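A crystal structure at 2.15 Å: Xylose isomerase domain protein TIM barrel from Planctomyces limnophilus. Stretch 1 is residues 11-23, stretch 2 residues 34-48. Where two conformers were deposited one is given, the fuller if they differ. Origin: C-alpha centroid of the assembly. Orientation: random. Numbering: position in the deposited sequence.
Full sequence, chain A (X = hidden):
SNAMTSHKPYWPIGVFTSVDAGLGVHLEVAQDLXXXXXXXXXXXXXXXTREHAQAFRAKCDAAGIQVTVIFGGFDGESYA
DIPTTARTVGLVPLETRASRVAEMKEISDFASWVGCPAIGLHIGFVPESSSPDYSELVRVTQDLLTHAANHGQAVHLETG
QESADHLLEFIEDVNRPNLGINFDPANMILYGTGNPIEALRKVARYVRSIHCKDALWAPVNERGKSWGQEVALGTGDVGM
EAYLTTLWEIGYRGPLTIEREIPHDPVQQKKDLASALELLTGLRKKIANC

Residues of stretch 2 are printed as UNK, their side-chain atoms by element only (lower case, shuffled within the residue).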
# COMPACT_ATOMS: atom_id res chain seq x y z
N TRP A 11 -2.20 -13.33 10.73
CA TRP A 11 -1.00 -12.56 10.44
C TRP A 11 0.06 -13.32 9.63
O TRP A 11 1.23 -13.30 10.01
CB TRP A 11 -0.39 -12.04 11.75
CG TRP A 11 -1.16 -10.91 12.38
CD1 TRP A 11 -2.31 -10.33 11.91
CD2 TRP A 11 -0.82 -10.21 13.59
NE1 TRP A 11 -2.71 -9.32 12.75
CE2 TRP A 11 -1.81 -9.22 13.78
CE3 TRP A 11 0.22 -10.32 14.51
CZ2 TRP A 11 -1.79 -8.35 14.87
CZ3 TRP A 11 0.24 -9.46 15.60
CH2 TRP A 11 -0.77 -8.49 15.77
N PRO A 12 -0.33 -13.97 8.52
CA PRO A 12 0.76 -14.54 7.70
C PRO A 12 1.65 -13.39 7.25
O PRO A 12 1.16 -12.30 7.00
CB PRO A 12 0.03 -15.15 6.50
CG PRO A 12 -1.25 -14.34 6.38
CD PRO A 12 -1.63 -14.01 7.82
N ILE A 13 2.96 -13.61 7.24
CA ILE A 13 3.87 -12.55 6.83
C ILE A 13 3.99 -12.47 5.31
O ILE A 13 3.83 -13.48 4.61
CB ILE A 13 5.22 -12.64 7.58
CG1 ILE A 13 5.04 -12.08 9.00
CG2 ILE A 13 6.32 -11.85 6.88
CD1 ILE A 13 5.30 -13.05 10.08
N GLY A 14 4.24 -11.28 4.79
CA GLY A 14 4.35 -11.12 3.35
C GLY A 14 5.40 -10.09 3.06
O GLY A 14 5.93 -9.44 3.97
N VAL A 15 5.77 -10.00 1.79
CA VAL A 15 6.66 -8.94 1.35
C VAL A 15 6.06 -8.28 0.12
O VAL A 15 5.28 -8.89 -0.61
CB VAL A 15 8.10 -9.43 1.05
CG1 VAL A 15 8.72 -10.10 2.29
CG2 VAL A 15 8.10 -10.38 -0.14
N PHE A 16 6.41 -7.02 -0.08
CA PHE A 16 5.90 -6.27 -1.20
C PHE A 16 6.86 -6.54 -2.36
O PHE A 16 8.05 -6.31 -2.24
CB PHE A 16 5.79 -4.78 -0.85
CG PHE A 16 5.15 -3.95 -1.91
CD1 PHE A 16 3.80 -3.62 -1.83
CD2 PHE A 16 5.88 -3.52 -3.01
CE1 PHE A 16 3.19 -2.86 -2.82
CE2 PHE A 16 5.27 -2.75 -4.01
CZ PHE A 16 3.93 -2.42 -3.90
N THR A 17 6.33 -7.03 -3.47
CA THR A 17 7.16 -7.46 -4.59
C THR A 17 6.84 -6.71 -5.87
O THR A 17 5.83 -6.01 -5.95
CB THR A 17 6.99 -8.96 -4.88
OG1 THR A 17 5.63 -9.23 -5.23
CG2 THR A 17 7.37 -9.79 -3.66
N SER A 18 7.75 -6.82 -6.84
CA SER A 18 7.56 -6.25 -8.17
C SER A 18 7.86 -7.33 -9.20
O SER A 18 8.78 -8.11 -9.00
CB SER A 18 8.53 -5.08 -8.41
OG SER A 18 8.10 -3.89 -7.76
N VAL A 19 7.06 -7.42 -10.26
CA VAL A 19 7.46 -8.18 -11.45
C VAL A 19 8.53 -7.45 -12.27
O VAL A 19 9.62 -7.98 -12.53
CB VAL A 19 6.26 -8.47 -12.37
CG1 VAL A 19 6.71 -9.25 -13.61
CG2 VAL A 19 5.18 -9.20 -11.60
N ASP A 20 8.20 -6.23 -12.69
CA ASP A 20 9.16 -5.30 -13.28
C ASP A 20 9.05 -3.90 -12.65
O ASP A 20 9.96 -3.45 -11.95
CB ASP A 20 9.05 -5.26 -14.81
CG ASP A 20 7.60 -5.25 -15.30
OD1 ASP A 20 7.32 -5.86 -16.36
OD2 ASP A 20 6.74 -4.63 -14.64
N ALA A 21 7.91 -3.24 -12.88
CA ALA A 21 7.69 -1.88 -12.39
C ALA A 21 7.60 -1.85 -10.87
O ALA A 21 7.25 -2.85 -10.25
CB ALA A 21 6.41 -1.30 -13.00
N GLY A 22 7.90 -0.70 -10.27
CA GLY A 22 7.78 -0.55 -8.83
C GLY A 22 9.07 -0.82 -8.05
O GLY A 22 10.10 -1.19 -8.62
N LEU A 23 9.00 -0.59 -6.74
CA LEU A 23 10.14 -0.71 -5.82
C LEU A 23 10.27 -2.03 -5.01
O LEU A 23 11.13 -2.12 -4.11
CB LEU A 23 10.20 0.52 -4.89
CG LEU A 23 10.18 1.89 -5.59
CD1 LEU A 23 10.29 3.03 -4.58
CD2 LEU A 23 11.26 2.01 -6.66
N UNK A 34 10.73 -17.69 2.07
CA UNK A 34 9.65 -18.63 2.38
C UNK A 34 8.38 -18.00 2.93
O UNK A 34 7.61 -18.66 3.63
c UNK A 34 11.29 -20.58 2.80
c UNK A 34 12.69 -22.63 3.25
c UNK A 34 10.15 -19.72 3.34
n UNK A 34 13.97 -22.01 2.81
c UNK A 34 11.74 -21.60 3.84
N UNK A 35 8.14 -16.73 2.61
CA UNK A 35 6.88 -16.08 3.00
C UNK A 35 5.73 -16.65 2.18
O UNK A 35 5.88 -16.93 1.00
c UNK A 35 8.17 -14.02 3.64
c UNK A 35 6.99 -14.10 1.43
c UNK A 35 6.95 -14.54 2.89
N UNK A 36 4.58 -16.89 2.84
CA UNK A 36 3.36 -17.42 2.21
C UNK A 36 2.59 -16.44 1.30
O UNK A 36 1.80 -16.89 0.47
c UNK A 36 4.39 -16.65 4.29
c UNK A 36 2.50 -17.83 3.41
c UNK A 36 2.90 -16.85 4.49
N UNK A 37 2.75 -15.13 1.50
CA UNK A 37 1.92 -14.15 0.79
C UNK A 37 2.76 -12.98 0.30
O UNK A 37 3.81 -12.70 0.86
c UNK A 37 -0.07 -14.60 2.32
o UNK A 37 1.36 -12.71 2.69
c UNK A 37 0.78 -13.53 1.68
N UNK A 38 2.28 -12.32 -0.74
CA UNK A 38 2.90 -11.09 -1.21
C UNK A 38 1.83 -10.09 -1.65
O UNK A 38 0.71 -10.47 -1.99
c UNK A 38 5.05 -12.19 -2.05
c UNK A 38 3.08 -11.93 -3.61
c UNK A 38 3.85 -11.32 -2.42
N UNK A 39 2.20 -8.82 -1.64
CA UNK A 39 1.51 -7.82 -2.43
C UNK A 39 2.43 -7.55 -3.61
O UNK A 39 3.64 -7.68 -3.51
c UNK A 39 1.29 -6.53 -1.64
c UNK A 39 -0.02 -5.36 0.13
c UNK A 39 0.31 -6.69 -0.50
n UNK A 39 -0.64 -5.38 1.31
o UNK A 39 0.27 -4.31 -0.44
N UNK A 40 1.84 -7.20 -4.74
CA UNK A 40 2.62 -7.06 -5.96
C UNK A 40 2.37 -5.72 -6.62
O UNK A 40 1.22 -5.33 -6.83
c UNK A 40 2.33 -9.53 -6.32
c UNK A 40 3.15 -8.10 -8.18
c UNK A 40 2.24 -8.16 -6.97
N UNK A 41 3.44 -5.01 -6.96
CA UNK A 41 3.27 -3.86 -7.81
C UNK A 41 2.88 -4.34 -9.22
O UNK A 41 3.49 -5.25 -9.76
c UNK A 41 3.91 -0.16 -10.01
n UNK A 41 4.08 0.49 -8.86
c UNK A 41 4.55 -3.02 -7.86
c UNK A 41 4.34 -0.43 -7.87
c UNK A 41 4.34 -1.66 -8.44
n UNK A 41 4.05 -1.45 -9.78
N UNK A 42 1.84 -3.74 -9.80
CA UNK A 42 1.38 -4.18 -11.12
C UNK A 42 2.49 -4.01 -12.16
O UNK A 42 3.25 -3.06 -12.11
c UNK A 42 0.14 -3.40 -11.56
N UNK A 43 2.57 -4.95 -13.09
CA UNK A 43 3.60 -4.91 -14.13
C UNK A 43 3.38 -3.75 -15.08
O UNK A 43 2.31 -3.12 -15.06
c UNK A 43 1.67 -6.11 -13.24
c UNK A 43 2.00 -6.62 -14.62
c UNK A 43 3.42 -6.24 -14.86
N UNK A 44 4.41 -3.44 -15.86
CA UNK A 44 4.32 -2.44 -16.92
C UNK A 44 3.21 -2.79 -17.91
O UNK A 44 2.84 -3.96 -18.03
n UNK A 44 6.47 -0.18 -16.52
c UNK A 44 5.67 -2.31 -17.62
c UNK A 44 6.67 -1.51 -16.83
c UNK A 44 7.51 0.26 -15.82
c UNK A 44 7.86 -1.86 -16.29
n UNK A 44 8.36 -0.74 -15.67
N UNK A 45 2.66 -1.78 -18.60
CA UNK A 45 1.54 -1.98 -19.53
C UNK A 45 1.71 -3.12 -20.53
O UNK A 45 0.76 -3.88 -20.76
c UNK A 45 1.48 -0.64 -20.27
c UNK A 45 2.95 -0.35 -18.39
c UNK A 45 1.90 0.35 -19.22
N UNK A 46 2.91 -3.27 -21.09
CA UNK A 46 3.15 -4.29 -22.11
C UNK A 46 3.20 -5.71 -21.55
O UNK A 46 3.07 -6.68 -22.28
c UNK A 46 5.58 -3.53 -22.07
c UNK A 46 6.76 -2.19 -20.78
n UNK A 46 7.46 -3.29 -20.96
c UNK A 46 4.42 -3.97 -22.91
c UNK A 46 6.75 -4.14 -21.77
n UNK A 46 5.62 -2.30 -21.44
N UNK A 47 3.42 -5.81 -20.24
CA UNK A 47 3.43 -7.10 -19.53
C UNK A 47 2.12 -7.44 -18.81
O UNK A 47 2.09 -8.26 -17.89
c UNK A 47 4.71 -7.34 -18.71
c UNK A 47 5.90 -7.60 -19.67
o UNK A 47 5.00 -6.19 -17.91
N UNK A 48 1.09 -6.65 -19.09
CA UNK A 48 -0.18 -6.70 -18.39
C UNK A 48 -1.32 -7.54 -19.00
O UNK A 48 -2.47 -7.42 -18.56
n UNK A 48 -0.53 -2.69 -16.07
c UNK A 48 -0.68 -5.28 -18.17
c UNK A 48 -1.54 -3.50 -16.73
n UNK A 48 -1.21 -0.71 -17.04
c UNK A 48 -0.40 -1.38 -16.22
n UNK A 48 0.55 -0.74 -15.55
c UNK A 48 -1.13 -4.97 -16.78
O HOH W 1 5.79 -4.92 -11.25

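Position 34 carries four carbons in a row ending in nitrogen; it follows a helix with positive phi and lies beyond reach of stretch 1. It is Lys34.

Position 35 has one carbon bearing two more, pointing toward stretch 1, with its CB 3.7 Å from Ile13 O. This beta-branched, wholly apolar group is Val35, and its CG1 lies 4.2 Å from Val15 CG1.

At position 36 three carbons close a ring onto the backbone nitrogen, and they rest on Pro12, so it is Pro36. Its CG meets Pro12 CB at 3.9 Å, one proline against another at the mouth of the strand pair.

Position 37 has one carbon carrying an oxygen and a carbon, the oxygen near the carbonyl of Ile13: Thr37. Its OG1 is 3.2 Å from Ile13 O. Gly14 leaves the room, since a side chain there would run into the Thr37 hydroxyl.

Position 38 again shows one carbon with two branches, packed on Val15 and Thr17, which makes it Val38; its CG1 lies 3.7 Å from Thr17 CG2 and 4.0 Å from Val15 CG2.

At position 39 the third carbon carries one oxygen and one nitrogen, and the CB sits 3.8 Å from Phe16 CD1. Two oxygens would make a glutamate; the nitrogen makes this Gln39. Its amide end is hydrogen-bonded elsewhere in the structure.

Position 40 is a third three-carbon fork, touching Thr17 and Val19: Val40, with CG1 4.1 Å from Val19 CG2.

Position 41 has one carbon and then a five-membered ring of three carbons and two nitrogens, one face covered by Gly22: His41. Gly22 CA lies 3.6 Å from the centroid of the His41 ring, and a side chain on Gly22 would clash with that ring; the Gly22 backbone angles call for glycine in themselves. His41 ND1 donates to the backbone O of position 42 at 2.9 Å.

Position 42, a single carbon pointing away from stretch 1, is Ala42.

Position 43 closes three carbons onto its nitrogen, beside Val19 and Asp20: Pro43; its CB is 4.4 Å from Val19 CB.

Position 44 repeats the carbon and two-nitrogen ring, with Ala21 over its face: His44. Ala21 CB is 3.4 Å from the centroid of the His44 ring.

Position 45, another closed ring, is Pro45, out of reach. Position 46, a third imidazole, is His46, exposed and barely touched.

Position 47 has a carbon with one oxygen and one carbon, the oxygen by the Asp20 carboxylate: Thr47, whose OG1 is 2.8 Å from Asp20 OD1. Position 48, three carbons, a nitrogen, then a carbon with two nitrogens, is Arg48; Arg48 NE and NH2 both donate to Pro43 O at 3.0 Å.

The contact is a parallel strand pair, tightest where Thr17 N donates to Gln39 O and His41 N to Thr17 O, each 2.8 Å. Val15, Val38 and Val40 share a face with Thr17; Phe16, Gln39 and His41 occupy the other. Past the strands, Asp20 takes over: Asp20 OD2 accepts from His44 N at 2.9 Å, and the O of water 1 accepts from Asp20 N at 3.1 Å and lies 2.8 Å from His41 O. Gly14 leaves room for the Thr37 hydroxyl and Gly22 for the His41 ring, while the methyl of Ala21 covers the face of His44.

Stretch 2 34-48: KVPTVQVHAPHPHTR
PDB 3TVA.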